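Local coordinates for Tlr1789 protein (Thermosynechococcus elongatus, PDB 2X8X) that probably helps insert beta-barrel proteins into the outer membrane, as Omp85 relatives do, the present fragment being its probably periplasmic run of POTRA domains, at residues V157-L162 against L226-K231; V149-V154 against G187-Q192; M182-G187 against Q196-R201; Q88-E93 against T121-N126; V56-R61 against I69-R74. One frame throughout, in Å; residues are numbered along the deposited sequence.

Overall arrangement
The fragment is an elongated row of three POTRA domains, and the five contacts sample all three domains and the junction between the second and third. Interactions 1 and 5 are strand pairings, parallel in the third domain and antiparallel in the first, with centres about 62 Å apart; each has an apolar face turned to helices or loops and a more polar or exposed other face. Interaction 3 ties a loop to a helix by buried carboxylate bonds, its Met182 resting on Leu228 of interaction 1. Interaction 2, largely buried, joins consecutive domains through backbone bonds and shares Gly187 with interaction 3. Interaction 4 is mainly aromatic and aliphatic packing, linked to interaction 2 by Glu151 and Tyr123.

Interaction 1 of 5, residues V157-L162 against L226-K231; sequences VTYRFL and LILNIK
Arg160 and Ile227 meet because the arginine CG stands anti to its own carbonyl carbon (chi1 -61°) and the chain then runs extended to NE, while Ile227 turns CG2 anti to its backbone N. The two side chains cross obliquely: Arg160 CD touches Ile227 CG2 at 3.6 Å, and the same methyl lies 3.4 Å from the guanidinium plane, under one face toward its rim. Farther out, Arg160 NH2 is 3.6 Å from Ile227 CD1, and its charge is paired with Glu216, so a long arginine suits a place that needs both an apolar shaft and a polar end. Beneath them, strand 154-161 runs parallel to strand 224-232, the edge and central strands of a POTRA sheet, joined by bonds such as Arg160 N to Leu228 O at 2.8 Å. On the opposite face, toward helix 175-179, Phe161 CE2 meets Ile230 CG2 at 4.0 Å and Tyr159 CE1 lies 4.0 Å from Leu228 CD1, flat rings beside branched aliphatics.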
# COMPACT_ATOMS: atom_id res chain seq x y z
N VAL A 157 -9.76 7.33 -23.83
CA VAL A 157 -9.39 6.20 -24.69
C VAL A 157 -9.11 6.80 -26.05
O VAL A 157 -9.97 7.49 -26.61
CB VAL A 157 -10.53 5.14 -24.81
CG1 VAL A 157 -10.13 3.96 -25.76
CG2 VAL A 157 -10.91 4.64 -23.43
N THR A 158 -7.92 6.46 -26.59
CA THR A 158 -7.33 7.09 -27.78
C THR A 158 -7.12 5.98 -28.80
O THR A 158 -6.48 4.98 -28.46
CB THR A 158 -5.88 7.64 -27.46
OG1 THR A 158 -5.93 8.46 -26.27
CG2 THR A 158 -5.22 8.42 -28.71
N TYR A 159 -7.66 6.15 -30.01
CA TYR A 159 -7.36 5.24 -31.12
C TYR A 159 -6.17 5.74 -31.95
O TYR A 159 -6.15 6.89 -32.36
CB TYR A 159 -8.56 5.02 -32.07
CG TYR A 159 -9.86 4.73 -31.39
CD1 TYR A 159 -9.92 3.92 -30.24
CD2 TYR A 159 -11.06 5.31 -31.87
CE1 TYR A 159 -11.12 3.72 -29.56
CE2 TYR A 159 -12.25 5.09 -31.23
CZ TYR A 159 -12.29 4.30 -30.07
OH TYR A 159 -13.48 4.08 -29.45
N ARG A 160 -5.19 4.88 -32.22
CA ARG A 160 -4.13 5.29 -33.14
C ARG A 160 -4.09 4.28 -34.31
O ARG A 160 -3.87 3.06 -34.09
CB ARG A 160 -2.79 5.34 -32.40
CG ARG A 160 -2.74 6.32 -31.25
CD ARG A 160 -1.35 6.32 -30.63
NE ARG A 160 -1.40 7.34 -29.58
CZ ARG A 160 -0.60 7.37 -28.53
NH1 ARG A 160 0.34 6.46 -28.37
NH2 ARG A 160 -0.76 8.32 -27.63
N PHE A 161 -4.38 4.75 -35.51
CA PHE A 161 -4.35 3.88 -36.68
C PHE A 161 -2.97 3.78 -37.31
O PHE A 161 -2.28 4.78 -37.46
CB PHE A 161 -5.47 4.29 -37.64
CG PHE A 161 -6.87 4.13 -37.02
CD1 PHE A 161 -7.39 5.12 -36.19
CD2 PHE A 161 -7.63 2.98 -37.25
CE1 PHE A 161 -8.68 4.99 -35.57
CE2 PHE A 161 -8.93 2.83 -36.67
CZ PHE A 161 -9.43 3.82 -35.82
N LEU A 162 -2.55 2.57 -37.67
CA LEU A 162 -1.16 2.37 -38.09
C LEU A 162 -1.13 1.49 -39.29
O LEU A 162 -1.97 0.59 -39.38
CB LEU A 162 -0.35 1.68 -36.99
CG LEU A 162 -0.39 2.21 -35.55
CD1 LEU A 162 0.36 1.23 -34.62
CD2 LEU A 162 0.14 3.66 -35.37
N LEU A 226 -5.92 5.08 -22.12
CA LEU A 226 -5.89 3.76 -22.78
C LEU A 226 -5.69 3.94 -24.32
O LEU A 226 -6.55 4.57 -25.00
CB LEU A 226 -7.13 2.91 -22.50
CG LEU A 226 -7.04 1.59 -23.29
CD1 LEU A 226 -6.41 0.62 -22.37
CD2 LEU A 226 -8.35 1.01 -23.76
N ILE A 227 -4.62 3.36 -24.85
CA ILE A 227 -4.30 3.57 -26.28
C ILE A 227 -4.63 2.26 -26.95
O ILE A 227 -4.19 1.20 -26.46
CB ILE A 227 -2.79 3.81 -26.54
CG1 ILE A 227 -2.14 4.85 -25.59
CG2 ILE A 227 -2.53 4.12 -28.01
CD1 ILE A 227 -2.77 6.18 -25.57
N LEU A 228 -5.41 2.32 -28.03
CA LEU A 228 -5.60 1.16 -28.91
C LEU A 228 -4.80 1.43 -30.19
O LEU A 228 -5.07 2.39 -30.90
CB LEU A 228 -7.07 0.98 -29.24
CG LEU A 228 -8.11 0.62 -28.18
CD1 LEU A 228 -9.40 0.17 -28.88
CD2 LEU A 228 -7.53 -0.46 -27.23
N ASN A 229 -3.80 0.58 -30.49
CA ASN A 229 -2.99 0.72 -31.66
C ASN A 229 -3.59 -0.28 -32.64
O ASN A 229 -3.56 -1.52 -32.39
CB ASN A 229 -1.55 0.33 -31.34
CG ASN A 229 -0.84 1.39 -30.49
OD1 ASN A 229 -0.75 2.51 -30.90
ND2 ASN A 229 -0.44 1.06 -29.26
N ILE A 230 -4.13 0.26 -33.73
CA ILE A 230 -5.00 -0.51 -34.57
C ILE A 230 -4.50 -0.53 -35.97
O ILE A 230 -4.24 0.53 -36.50
CB ILE A 230 -6.44 0.12 -34.60
CG1 ILE A 230 -7.08 0.10 -33.20
CG2 ILE A 230 -7.34 -0.64 -35.58
CD1 ILE A 230 -8.38 0.97 -33.17
N LYS A 231 -4.36 -1.74 -36.55
CA LYS A 231 -4.05 -1.92 -37.96
C LYS A 231 -5.27 -2.50 -38.66
O LYS A 231 -5.64 -3.64 -38.40
CB LYS A 231 -2.80 -2.80 -38.15
CG LYS A 231 -1.52 -2.29 -37.43
CD LYS A 231 -0.23 -3.11 -37.64
CE LYS A 231 0.67 -2.90 -36.38
NZ LYS A 231 2.13 -3.16 -36.51

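Interaction 2 of 5, residues V149-V154 against G187-Q192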
# COMPACT_ATOMS: atom_id res chain seq x y z
N VAL A 149 -5.72 5.14 -2.40
CA VAL A 149 -5.58 4.18 -3.49
C VAL A 149 -5.59 4.92 -4.85
O VAL A 149 -6.13 6.04 -4.97
CB VAL A 149 -6.66 3.16 -3.48
CG1 VAL A 149 -6.60 2.31 -2.17
CG2 VAL A 149 -7.97 3.90 -3.57
N ALA A 150 -4.93 4.30 -5.82
CA ALA A 150 -5.04 4.65 -7.23
C ALA A 150 -5.53 3.38 -7.87
O ALA A 150 -4.78 2.43 -7.98
CB ALA A 150 -3.72 5.00 -7.77
N GLU A 151 -6.78 3.40 -8.29
CA GLU A 151 -7.46 2.20 -8.72
C GLU A 151 -7.20 1.91 -10.20
O GLU A 151 -7.39 0.78 -10.61
CB GLU A 151 -8.94 2.40 -8.51
CG GLU A 151 -9.26 2.61 -7.02
CD GLU A 151 -10.70 2.31 -6.73
OE1 GLU A 151 -11.54 2.42 -7.65
OE2 GLU A 151 -10.99 1.94 -5.59
N GLY A 152 -6.78 2.91 -10.97
CA GLY A 152 -6.55 2.73 -12.42
C GLY A 152 -7.72 3.29 -13.24
O GLY A 152 -8.24 2.64 -14.13
N VAL A 153 -8.19 4.48 -12.88
CA VAL A 153 -9.28 5.17 -13.62
C VAL A 153 -8.81 5.54 -15.05
O VAL A 153 -7.68 6.02 -15.27
CB VAL A 153 -9.81 6.45 -12.83
CG1 VAL A 153 -10.96 7.21 -13.63
CG2 VAL A 153 -10.32 6.07 -11.46
N VAL A 154 -9.70 5.23 -16.01
CA VAL A 154 -9.55 5.56 -17.43
C VAL A 154 -10.02 7.01 -17.64
O VAL A 154 -11.20 7.35 -17.50
CB VAL A 154 -10.28 4.54 -18.35
CG1 VAL A 154 -10.15 4.98 -19.80
CG2 VAL A 154 -9.61 3.13 -18.23
N GLY A 187 -13.78 7.24 -17.42
CA GLY A 187 -14.40 7.11 -16.11
C GLY A 187 -14.52 5.73 -15.49
O GLY A 187 -14.85 5.64 -14.31
N VAL A 188 -14.29 4.63 -16.22
CA VAL A 188 -14.38 3.30 -15.59
C VAL A 188 -12.98 3.05 -15.01
O VAL A 188 -12.01 3.72 -15.42
CB VAL A 188 -14.72 2.16 -16.57
CG1 VAL A 188 -15.99 2.50 -17.35
CG2 VAL A 188 -13.52 1.92 -17.56
N VAL A 189 -12.88 2.14 -14.04
CA VAL A 189 -11.60 1.68 -13.54
C VAL A 189 -11.18 0.50 -14.46
O VAL A 189 -11.90 -0.46 -14.64
CB VAL A 189 -11.75 1.08 -12.11
CG1 VAL A 189 -10.44 0.60 -11.61
CG2 VAL A 189 -12.39 2.09 -11.16
N LEU A 190 -10.00 0.61 -15.03
CA LEU A 190 -9.46 -0.43 -15.95
C LEU A 190 -9.53 -1.85 -15.37
O LEU A 190 -9.03 -2.13 -14.25
CB LEU A 190 -8.02 -0.03 -16.34
CG LEU A 190 -7.33 -0.88 -17.43
CD1 LEU A 190 -8.06 -0.58 -18.73
CD2 LEU A 190 -5.88 -0.47 -17.58
N ASN A 191 -10.15 -2.78 -16.12
CA ASN A 191 -10.24 -4.14 -15.66
C ASN A 191 -9.82 -5.07 -16.78
O ASN A 191 -10.30 -4.95 -17.87
CB ASN A 191 -11.66 -4.47 -15.28
CG ASN A 191 -11.76 -5.81 -14.64
OD1 ASN A 191 -11.50 -6.84 -15.26
ND2 ASN A 191 -12.13 -5.81 -13.37
N GLN A 192 -8.91 -5.98 -16.48
CA GLN A 192 -8.24 -6.76 -17.54
C GLN A 192 -9.20 -7.74 -18.21
O GLN A 192 -8.99 -8.09 -19.39
CB GLN A 192 -6.97 -7.42 -16.97
CG GLN A 192 -6.26 -8.34 -17.90
CD GLN A 192 -6.38 -9.76 -17.40
OE1 GLN A 192 -6.10 -10.03 -16.20
NE2 GLN A 192 -6.80 -10.68 -18.29
O HOH W 1 -7.10 -1.36 -12.51
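Val153 and Val189 form a single backbone bridge, their CA atoms 4.2 Å apart, where the two chains run at 115° to each other. The site is the junction of consecutive POTRA domains: residues 149-154 leave the last strand of the second domain and enter the first strand of the third, while residues 187-192 lead into helix 192-205. Three backbone bonds hold it, from Leu190 N to Gly152 O (2.8 Å), Val154 N to Val188 O (2.8 Å) and Gly187 N to Val154 O (2.6 Å). Gly152 and Gly187 both have positive phi, at which a side chain would press on the preceding carbonyl. Val189 straddles Glu151: its CG1 packs on Glu151 O at 3.2 Å, and its CG2 reaches OE1. The carboxylate itself is bound by Tyr123 and by the backbone N-H groups of residues 88 to 90, which suits a buried acid. Val154, with CG2 anti to its carbonyl carbon, sets that methyl 4.0 Å from Leu190 CB, and a compact branched residue fits here. Where the chains diverge, one water donates to both Glu151 O, at 2.9 Å, and Leu190 O, at 2.7 Å.

Interaction 3 of 5, residues M182-G187 against Q196-R201; sequences MDTQPG and QADLRR
Asp198, on the helix, sets both carboxylate oxygens against the backbone of the loop, and Thr184 meets OD2 with its hydroxyl and backbone N. Thr184 N uses the syn lone pair of Asp198 OD2 at 3.0 Å; Thr184 OG1 donates to the same oxygen at 2.7 Å, on the syn side but 29° out of the carboxylate plane. The other oxygen, OD1, takes the N-H of Asp183 at 2.8 Å. A short acid thus grips two successive peptide N-H groups and a hydroxyl, fixing the loop before helix 192-205 of the third POTRA domain to that helix. Met182 crosses Asp198 at about a right angle; bent at chi3 (64°), it brings CE within 3.7 Å of Asp198 OD2 and also touches Leu228 of the sheet. Arg201, one turn along with its guanidinium over Ala197 O, forms a salt bridge with Asp198 whose very short modelled bond is doubtful. Its long one, NH2 to Asp183 OD2 at 3.6 Å, rests on charge alone, since that oxygen lies well out of the guanidinium plane.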
# COMPACT_ATOMS: atom_id res chain seq x y z
N MET A 182 -17.13 -1.48 -26.86
CA MET A 182 -16.26 -1.42 -25.69
C MET A 182 -16.99 -0.99 -24.43
O MET A 182 -17.62 0.07 -24.39
CB MET A 182 -15.09 -0.47 -25.96
CG MET A 182 -14.18 -1.01 -27.06
SD MET A 182 -12.75 0.06 -27.16
CE MET A 182 -11.96 -0.16 -25.52
N ASP A 183 -16.88 -1.82 -23.40
CA ASP A 183 -17.24 -1.41 -22.01
C ASP A 183 -16.18 -0.55 -21.31
O ASP A 183 -16.50 0.20 -20.37
CB ASP A 183 -17.47 -2.62 -21.12
CG ASP A 183 -18.71 -3.41 -21.48
OD1 ASP A 183 -19.70 -2.83 -22.02
OD2 ASP A 183 -18.69 -4.63 -21.17
N THR A 184 -14.91 -0.73 -21.68
CA THR A 184 -13.86 0.18 -21.20
C THR A 184 -14.07 1.57 -21.83
O THR A 184 -13.92 1.71 -23.04
CB THR A 184 -12.48 -0.36 -21.59
OG1 THR A 184 -12.36 -1.70 -21.11
CG2 THR A 184 -11.33 0.48 -20.97
N GLN A 185 -14.47 2.57 -21.02
CA GLN A 185 -14.85 3.93 -21.51
C GLN A 185 -14.25 4.94 -20.51
O GLN A 185 -13.91 4.56 -19.42
CB GLN A 185 -16.39 4.12 -21.60
CG GLN A 185 -17.04 3.15 -22.60
CD GLN A 185 -16.83 3.53 -24.08
OE1 GLN A 185 -16.40 4.64 -24.37
NE2 GLN A 185 -17.16 2.62 -25.00
N PRO A 186 -14.06 6.21 -20.90
CA PRO A 186 -13.62 7.17 -19.86
C PRO A 186 -14.46 7.13 -18.58
O PRO A 186 -15.69 6.93 -18.66
CB PRO A 186 -13.68 8.53 -20.55
CG PRO A 186 -13.41 8.21 -21.98
CD PRO A 186 -14.01 6.79 -22.26
N GLY A 187 -13.78 7.24 -17.42
CA GLY A 187 -14.40 7.11 -16.11
C GLY A 187 -14.52 5.73 -15.49
O GLY A 187 -14.85 5.64 -14.31
N GLN A 196 -10.09 -7.61 -22.24
CA GLN A 196 -10.13 -8.86 -22.99
C GLN A 196 -11.37 -9.05 -23.78
O GLN A 196 -11.28 -9.38 -24.96
CB GLN A 196 -10.11 -10.07 -22.07
CG GLN A 196 -8.99 -10.13 -21.15
CD GLN A 196 -7.71 -10.34 -21.84
OE1 GLN A 196 -7.22 -9.47 -22.57
NE2 GLN A 196 -7.11 -11.52 -21.59
N ALA A 197 -12.50 -8.94 -23.07
CA ALA A 197 -13.82 -9.06 -23.65
C ALA A 197 -14.03 -8.06 -24.79
O ALA A 197 -14.62 -8.39 -25.85
CB ALA A 197 -14.89 -8.90 -22.54
N ASP A 198 -13.54 -6.86 -24.56
CA ASP A 198 -13.68 -5.79 -25.53
C ASP A 198 -12.87 -6.16 -26.79
O ASP A 198 -13.35 -5.95 -27.90
CB ASP A 198 -13.05 -4.48 -25.00
CG ASP A 198 -13.96 -3.72 -23.98
OD1 ASP A 198 -15.16 -4.06 -23.77
OD2 ASP A 198 -13.43 -2.75 -23.38
N LEU A 199 -11.64 -6.65 -26.61
CA LEU A 199 -10.78 -6.97 -27.74
C LEU A 199 -11.36 -8.16 -28.59
O LEU A 199 -11.24 -8.21 -29.84
CB LEU A 199 -9.37 -7.32 -27.24
CG LEU A 199 -8.49 -6.18 -26.70
CD1 LEU A 199 -7.23 -6.82 -26.14
CD2 LEU A 199 -8.19 -5.27 -27.89
N ARG A 200 -11.96 -9.14 -27.91
CA ARG A 200 -12.73 -10.21 -28.54
C ARG A 200 -13.91 -9.70 -29.36
O ARG A 200 -14.12 -10.16 -30.50
CB ARG A 200 -13.12 -11.28 -27.51
CG ARG A 200 -11.83 -12.07 -27.13
CD ARG A 200 -12.08 -13.36 -26.32
NE ARG A 200 -12.92 -13.06 -25.15
CZ ARG A 200 -12.48 -12.85 -23.90
NH1 ARG A 200 -11.17 -12.91 -23.62
NH2 ARG A 200 -13.35 -12.59 -22.92
N ARG A 201 -14.61 -8.70 -28.84
CA ARG A 201 -15.69 -8.09 -29.63
C ARG A 201 -15.14 -7.33 -30.80
O ARG A 201 -15.74 -7.34 -31.87
CB ARG A 201 -16.62 -7.15 -28.79
CG ARG A 201 -17.67 -7.90 -27.99
CD ARG A 201 -18.64 -6.96 -27.22
NE ARG A 201 -17.91 -6.16 -26.23
CZ ARG A 201 -17.68 -6.51 -24.96
NH1 ARG A 201 -18.13 -7.65 -24.45
NH2 ARG A 201 -17.00 -5.69 -24.17

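Interaction 4 of 5, residues Q88-E93 against T121-N126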
# COMPACT_ATOMS: atom_id res chain seq x y z
N GLN A 88 -13.14 3.94 -5.52
CA GLN A 88 -14.41 3.85 -6.28
C GLN A 88 -14.90 2.42 -6.19
O GLN A 88 -15.90 2.16 -5.56
CB GLN A 88 -14.26 4.16 -7.78
CG GLN A 88 -14.06 5.66 -8.17
CD GLN A 88 -12.54 6.05 -8.43
OE1 GLN A 88 -11.62 5.16 -8.55
NE2 GLN A 88 -12.27 7.37 -8.52
N VAL A 89 -14.20 1.49 -6.83
CA VAL A 89 -14.60 0.08 -6.76
C VAL A 89 -14.30 -0.59 -5.43
O VAL A 89 -14.93 -1.58 -5.10
CB VAL A 89 -14.02 -0.83 -7.88
CG1 VAL A 89 -14.62 -0.43 -9.24
CG2 VAL A 89 -12.56 -0.83 -7.84
N LEU A 90 -13.32 -0.05 -4.70
CA LEU A 90 -13.13 -0.35 -3.27
C LEU A 90 -14.01 0.56 -2.44
O LEU A 90 -13.90 1.79 -2.47
CB LEU A 90 -11.65 -0.19 -2.86
CG LEU A 90 -11.24 -0.39 -1.37
CD1 LEU A 90 -11.27 -1.86 -0.89
CD2 LEU A 90 -9.81 0.23 -1.14
N THR A 91 -14.95 -0.02 -1.73
CA THR A 91 -15.86 0.83 -0.95
C THR A 91 -15.29 1.02 0.44
O THR A 91 -14.56 0.16 0.96
CB THR A 91 -17.26 0.19 -0.86
OG1 THR A 91 -17.17 -1.00 -0.09
CG2 THR A 91 -17.82 -0.16 -2.29
N GLN A 92 -15.62 2.17 1.06
CA GLN A 92 -15.30 2.40 2.45
C GLN A 92 -15.79 1.23 3.34
O GLN A 92 -15.10 0.85 4.28
CB GLN A 92 -15.85 3.76 2.94
CG GLN A 92 -15.46 4.05 4.41
CD GLN A 92 -13.93 4.12 4.63
OE1 GLN A 92 -13.21 4.90 3.93
NE2 GLN A 92 -13.44 3.37 5.64
N GLU A 93 -16.93 0.64 3.03
CA GLU A 93 -17.40 -0.52 3.83
C GLU A 93 -16.48 -1.76 3.75
O GLU A 93 -16.35 -2.52 4.71
CB GLU A 93 -18.81 -0.95 3.43
CG GLU A 93 -19.94 -0.00 3.87
CD GLU A 93 -19.95 1.30 3.05
OE1 GLU A 93 -19.80 1.24 1.78
OE2 GLU A 93 -20.09 2.39 3.67
N THR A 121 -4.80 -7.16 -2.96
CA THR A 121 -5.32 -8.45 -3.42
C THR A 121 -6.77 -8.32 -3.88
O THR A 121 -7.14 -8.91 -4.88
CB THR A 121 -5.21 -9.57 -2.32
OG1 THR A 121 -3.84 -9.71 -1.97
CG2 THR A 121 -5.72 -10.88 -2.83
N PHE A 122 -7.60 -7.55 -3.18
CA PHE A 122 -8.93 -7.29 -3.70
C PHE A 122 -8.88 -6.71 -5.14
O PHE A 122 -9.54 -7.25 -6.04
CB PHE A 122 -9.74 -6.40 -2.78
CG PHE A 122 -10.97 -5.80 -3.44
CD1 PHE A 122 -12.19 -6.51 -3.43
CD2 PHE A 122 -10.90 -4.54 -4.07
CE1 PHE A 122 -13.36 -5.96 -4.05
CE2 PHE A 122 -12.03 -3.97 -4.71
CZ PHE A 122 -13.28 -4.68 -4.70
N TYR A 123 -8.06 -5.70 -5.38
CA TYR A 123 -7.96 -5.22 -6.78
C TYR A 123 -7.52 -6.32 -7.75
O TYR A 123 -8.13 -6.50 -8.80
CB TYR A 123 -6.95 -4.07 -6.88
CG TYR A 123 -7.47 -2.80 -6.18
CD1 TYR A 123 -8.68 -2.23 -6.55
CD2 TYR A 123 -6.72 -2.14 -5.19
CE1 TYR A 123 -9.18 -1.03 -5.91
CE2 TYR A 123 -7.22 -0.92 -4.55
CZ TYR A 123 -8.43 -0.40 -4.92
OH TYR A 123 -8.96 0.76 -4.35
N ARG A 124 -6.44 -7.00 -7.42
CA ARG A 124 -5.81 -7.92 -8.36
C ARG A 124 -6.69 -9.09 -8.67
O ARG A 124 -6.75 -9.51 -9.79
CB ARG A 124 -4.50 -8.43 -7.79
CG ARG A 124 -3.39 -8.71 -8.80
CD ARG A 124 -2.06 -8.95 -8.04
NE ARG A 124 -2.31 -9.82 -6.87
CZ ARG A 124 -2.11 -9.49 -5.59
NH1 ARG A 124 -1.58 -8.29 -5.21
NH2 ARG A 124 -2.44 -10.40 -4.67
N ASP A 125 -7.40 -9.60 -7.67
CA ASP A 125 -8.22 -10.81 -7.86
C ASP A 125 -9.52 -10.49 -8.60
O ASP A 125 -10.08 -11.37 -9.23
CB ASP A 125 -8.56 -11.49 -6.50
CG ASP A 125 -7.35 -12.28 -5.90
OD1 ASP A 125 -6.20 -12.28 -6.47
OD2 ASP A 125 -7.58 -12.88 -4.81
N ASN A 126 -10.00 -9.26 -8.50
CA ASN A 126 -11.22 -8.85 -9.17
C ASN A 126 -10.95 -8.31 -10.58
O ASN A 126 -11.88 -7.91 -11.31
CB ASN A 126 -11.97 -7.86 -8.30
CG ASN A 126 -12.85 -8.55 -7.26
OD1 ASN A 126 -13.80 -9.23 -7.61
ND2 ASN A 126 -12.54 -8.39 -5.96
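Leu90 and Tyr123 cross at about a right angle, and the phenol oxygen does the touching: Tyr123 OH lies 3.2 Å from Leu90 CB and 3.4 Å from Leu90 CD2. Val89 approaches the same ring at its edge, with CG2 3.9 Å from Tyr123 CE1. Phe122, whose CG is anti to its backbone N (chi1 164°), carries its ring across to the backbone, where CZ is 3.5 Å from Val89 O and CE2 is 4.0 Å from Leu90 CA. Two aromatic rings from successive helical residues press on adjoining branched aliphatics, packing the end of helix 109-125 against the turn that starts helix 92-99, within the second POTRA domain. Outside this shell Tyr123 OH is hydrogen-bonded to Glu151, which also accepts backbone N-H groups of residues 88 to 90. Asn126 steadies the helix end: its ND2 donates to Phe122 O at 3.2 Å, from the face opposite to that met by its own N. Thr91 is the N-cap of helix 92-99, bonding Lys94 N.

Interaction 5 of 5, residues V56-R61 against I69-R74; sequences VNAVPR and ITFVVR
Phe71 packs on Ala58, its neighbour across the two strands. From CB, which leaves the sheet on the face shared with Val56, Ala58 and Pro60, the torsion places CG anti to the carbonyl carbon (chi1 -76°), and one side of the ring then follows Ala58. CD2 is 3.9 Å from Ala58 CB, and CE2, next outward, is 3.7 Å from the same methyl. Ile69 CG2 lies 3.7 Å above the ring plane, toward its rim. The ring also touches Ile27, Asp43 and Val10. The small methyl of Ala58 lets the ring lie close against it. Farther along, Ile69 CD1 meets Pro60 CB at 3.6 Å; proline is tolerated because this is a non-hydrogen-bonded pair, in which no N-H is required across the strands. On the other face Asn57, Val59, Thr70 and Val72 are partly or fully exposed, and a water joins Asn57 ND2, 3.1 Å away, to Val72 O. The strands are held by paired backbone bonds, among them Asn57 N to Val72 O at 2.8 Å and Thr70 N to Val59 O at 2.8 Å. This is an antiparallel beta hairpin of the first POTRA domain, with strand 53-63 outermost in the sheet and strand 66-75 inside it.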
# COMPACT_ATOMS: atom_id res chain seq x y z
N VAL A 56 11.36 4.90 19.98
CA VAL A 56 12.01 4.05 21.01
C VAL A 56 13.35 4.74 21.34
O VAL A 56 14.17 4.96 20.41
CB VAL A 56 12.29 2.62 20.50
CG1 VAL A 56 12.85 1.73 21.68
CG2 VAL A 56 10.99 1.96 19.92
N ASN A 57 13.59 5.02 22.64
CA ASN A 57 14.90 5.46 23.11
C ASN A 57 15.34 4.66 24.35
O ASN A 57 14.51 4.34 25.22
CB ASN A 57 14.85 6.93 23.55
CG ASN A 57 14.67 7.89 22.37
OD1 ASN A 57 15.63 8.57 21.99
ND2 ASN A 57 13.44 7.96 21.78
N ALA A 58 16.63 4.37 24.44
CA ALA A 58 17.23 3.71 25.63
C ALA A 58 17.99 4.80 26.43
O ALA A 58 18.82 5.53 25.86
CB ALA A 58 18.20 2.69 25.20
N VAL A 59 17.69 4.95 27.71
CA VAL A 59 18.32 6.01 28.47
C VAL A 59 18.93 5.43 29.78
O VAL A 59 18.21 4.83 30.59
CB VAL A 59 17.33 7.15 28.73
CG1 VAL A 59 17.92 8.13 29.75
CG2 VAL A 59 16.93 7.89 27.38
N PRO A 60 20.27 5.52 29.93
CA PRO A 60 20.96 5.09 31.20
C PRO A 60 21.11 6.20 32.24
O PRO A 60 21.60 7.28 31.90
CB PRO A 60 22.34 4.65 30.71
CG PRO A 60 22.61 5.49 29.46
CD PRO A 60 21.23 5.93 28.89
N ARG A 61 20.72 5.92 33.49
CA ARG A 61 20.91 6.84 34.63
C ARG A 61 21.56 6.08 35.79
O ARG A 61 21.47 4.86 35.88
CB ARG A 61 19.58 7.45 35.09
N ILE A 69 18.68 1.05 33.17
CA ILE A 69 18.31 1.34 31.77
C ILE A 69 16.81 1.58 31.72
O ILE A 69 16.00 0.71 32.17
CB ILE A 69 18.74 0.25 30.69
CG1 ILE A 69 20.25 0.05 30.75
CG2 ILE A 69 18.40 0.77 29.29
CD1 ILE A 69 21.00 1.34 30.42
N THR A 70 16.46 2.79 31.24
CA THR A 70 15.08 3.09 30.96
C THR A 70 14.87 3.05 29.42
O THR A 70 15.50 3.82 28.66
CB THR A 70 14.63 4.48 31.57
OG1 THR A 70 14.86 4.49 33.00
CG2 THR A 70 13.16 4.73 31.32
N PHE A 71 13.98 2.16 29.00
CA PHE A 71 13.53 2.15 27.62
C PHE A 71 12.31 3.06 27.46
O PHE A 71 11.25 2.72 27.92
CB PHE A 71 13.25 0.72 27.20
CG PHE A 71 14.50 -0.05 26.94
CD1 PHE A 71 14.98 -0.99 27.86
CD2 PHE A 71 15.23 0.19 25.75
CE1 PHE A 71 16.18 -1.70 27.57
CE2 PHE A 71 16.39 -0.49 25.45
CZ PHE A 71 16.86 -1.48 26.36
N VAL A 72 12.47 4.22 26.83
CA VAL A 72 11.28 5.09 26.65
C VAL A 72 10.64 4.81 25.28
O VAL A 72 11.29 4.96 24.26
CB VAL A 72 11.61 6.60 26.76
CG1 VAL A 72 10.30 7.43 26.88
CG2 VAL A 72 12.51 6.86 27.99
N VAL A 73 9.36 4.46 25.31
CA VAL A 73 8.65 3.94 24.20
C VAL A 73 7.41 4.83 24.02
O VAL A 73 6.88 5.32 25.02
CB VAL A 73 8.34 2.53 24.63
CG1 VAL A 73 6.91 2.17 24.73
CG2 VAL A 73 9.30 1.54 24.00
N ARG A 74 7.01 5.08 22.75
CA ARG A 74 5.86 5.93 22.38
C ARG A 74 5.11 5.05 21.36
O ARG A 74 5.57 4.89 20.23
CB ARG A 74 6.34 7.25 21.74
CG ARG A 74 5.21 8.22 21.45
CD ARG A 74 5.76 9.57 20.88
NE ARG A 74 4.95 9.62 19.70
CZ ARG A 74 5.33 9.72 18.44
NH1 ARG A 74 6.58 10.00 18.07
NH2 ARG A 74 4.38 9.61 17.55
O HOH W 2 10.63 7.22 22.83